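Local coordinates for COBE (Pseudomonas aeruginosa, PDB 2W6K), which takes part in the biosynthesis of cobalamin (vitamin B12), in a role that remains to be defined, at residues Leu12-Gly17 / Ala131-Ala136. Sequence-based numbering, arbitrary orientation.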
loop_
_atom_site.group_PDB
_atom_site.type_symbol
_atom_site.label_atom_id
_atom_site.label_comp_id
_atom_site.label_asym_id
_atom_site.label_seq_id
_atom_site.Cartn_x
_atom_site.Cartn_y
_atom_site.Cartn_z
ATOM N N LEU A 12 -9.495 -1.147 0.311
ATOM C CA LEU A 12 -8.357 -2.032 0.416
ATOM C C LEU A 12 -7.250 -1.396 -0.408
ATOM O O LEU A 12 -7.422 -1.146 -1.619
ATOM C CB LEU A 12 -8.725 -3.377 -0.174
ATOM C CG LEU A 12 -7.570 -4.387 -0.200
ATOM C CD1 LEU A 12 -7.126 -4.788 1.216
ATOM C CD2 LEU A 12 -8.024 -5.598 -1.025
ATOM N N ILE A 13 -6.121 -1.141 0.250
ATOM C CA ILE A 13 -5.006 -0.442 -0.372
ATOM C C ILE A 13 -3.788 -1.341 -0.396
ATOM O O ILE A 13 -3.499 -1.980 0.606
ATOM C CB ILE A 13 -4.624 0.811 0.420
ATOM C CG1 ILE A 13 -5.813 1.798 0.546
ATOM C CG2 ILE A 13 -3.403 1.518 -0.190
ATOM C CD1 ILE A 13 -6.356 2.271 -0.801
ATOM N N ALA A 14 -3.065 -1.338 -1.509
ATOM C CA ALA A 14 -1.775 -2.066 -1.545
ATOM C C ALA A 14 -0.647 -1.056 -1.575
ATOM O O ALA A 14 -0.607 -0.246 -2.491
ATOM C CB ALA A 14 -1.693 -2.948 -2.764
ATOM N N GLY A 15 0.277 -1.129 -0.602
ATOM C CA GLY A 15 1.458 -0.282 -0.574
ATOM C C GLY A 15 2.611 -1.059 -1.177
ATOM O O GLY A 15 2.720 -2.281 -0.974
ATOM N N ILE A 16 3.440 -0.382 -1.967
ATOM C CA ILE A 16 4.493 -1.091 -2.714
ATOM C C ILE A 16 5.801 -0.326 -2.607
ATOM O O ILE A 16 5.819 0.884 -2.796
ATOM C CB ILE A 16 4.122 -1.221 -4.224
ATOM C CG1 ILE A 16 2.816 -2.009 -4.386
ATOM C CG2 ILE A 16 5.319 -1.892 -5.018
ATOM C CD1 ILE A 16 2.319 -2.236 -5.859
ATOM N N GLY A 17 6.892 -1.055 -2.343
ATOM C CA GLY A 17 8.253 -0.505 -2.359
ATOM C C GLY A 17 9.067 -1.472 -3.187
ATOM O O GLY A 17 8.862 -2.694 -3.087
ATOM N N ALA A 131 10.989 -6.503 -4.487
ATOM C CA ALA A 131 9.830 -5.685 -4.061
ATOM C C ALA A 131 9.183 -6.157 -2.763
ATOM O O ALA A 131 9.326 -7.306 -2.359
ATOM C CB ALA A 131 8.798 -5.679 -5.174
ATOM N N SER A 132 8.410 -5.266 -2.122
ATOM C CA SER A 132 7.633 -5.640 -0.956
ATOM C C SER A 132 6.234 -5.068 -1.160
ATOM O O SER A 132 6.103 -3.972 -1.690
ATOM C CB SER A 132 8.191 -5.031 0.331
ATOM O OG SER A 132 9.251 -5.840 0.854
ATOM N N ILE A 133 5.231 -5.819 -0.732
ATOM C CA ILE A 133 3.852 -5.344 -0.837
ATOM C C ILE A 133 3.120 -5.525 0.498
ATOM O O ILE A 133 3.257 -6.558 1.179
ATOM C CB ILE A 133 3.098 -6.025 -2.014
ATOM C CG1 ILE A 133 3.820 -5.695 -3.341
ATOM C CG2 ILE A 133 1.628 -5.584 -2.041
ATOM C CD1 ILE A 133 3.108 -6.064 -4.613
ATOM N N ALA A 134 2.379 -4.501 0.915
ATOM C CA ALA A 134 1.553 -4.630 2.123
ATOM C C ALA A 134 0.122 -4.221 1.816
ATOM O O ALA A 134 -0.123 -3.429 0.920
ATOM C CB ALA A 134 2.098 -3.784 3.260
ATOM N N LEU A 135 -0.795 -4.715 2.616
ATOM C CA LEU A 135 -2.225 -4.415 2.407
ATOM C C LEU A 135 -2.806 -3.748 3.633
ATOM O O LEU A 135 -2.540 -4.164 4.753
ATOM C CB LEU A 135 -3.012 -5.700 2.083
ATOM C CG LEU A 135 -2.507 -6.559 0.913
ATOM C CD1 LEU A 135 -3.338 -7.859 0.867
ATOM C CD2 LEU A 135 -2.633 -5.769 -0.380
ATOM N N ALA A 136 -3.601 -2.707 3.420
ATOM C CA ALA A 136 -4.271 -2.046 4.534
ATOM C C ALA A 136 -5.746 -1.921 4.232
ATOM O O ALA A 136 -6.156 -1.735 3.083
ATOM C CB ALA A 136 -3.657 -0.657 4.819
#
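Strands 12-17 and 131-136 run antiparallel, their axes at 158° and 4.6 Å apart at closest approach. Three hydrogen-bonded pairs, Ile13-Ala136, Gly15-Ala134 and Gly17-Ser132, each exchange two amide bonds, the shortest including Ser132 N to Gly17 O at 2.8 Å. The N-H...O angles are all at least 158°, and hydrogen-bonded and non-hydrogen-bonded pairs follow each other without a break, so no bulge interrupts the register. At the non-hydrogen-bonded pair Ala14-Leu135, the CA of Leu135 also points its hydrogen at Ile13 O, 3.3 Å away.

On the face bearing Ala14, Ile16, Ile133 and Leu135, the two isoleucines lie side by side and point the same way. Each sets CG1 anti to the carbonyl carbon (chi1 near -60°), so Ile16 CG1 meets Ile133 CG1 at 4.0 Å. Leu135 reaches across with one branch, its CD2 touching Ala14 CB at 3.8 Å. Leu12 has CG anti to its backbone N, and chi2 of 66° brings CD1 to 3.7 Å from Ala136 O. On the other face Ile13 pairs with Ala136, and Gly15 and Gly17 with Ala134 and Ser132, so few side-chain atoms meet; Ser132 OG bonds to Ser127 OG.

Strand 12-18 is central in a mixed five-stranded sheet, between 47-51 and 131-138; 119-127 borders 131-138 beyond. Helix 24-37 covers the isoleucine face through Leu31 and Leu35, while helix 102-115 packs Ala107 on Ala136 and Leu110 on Ile13, making three alpha/beta/alpha layers.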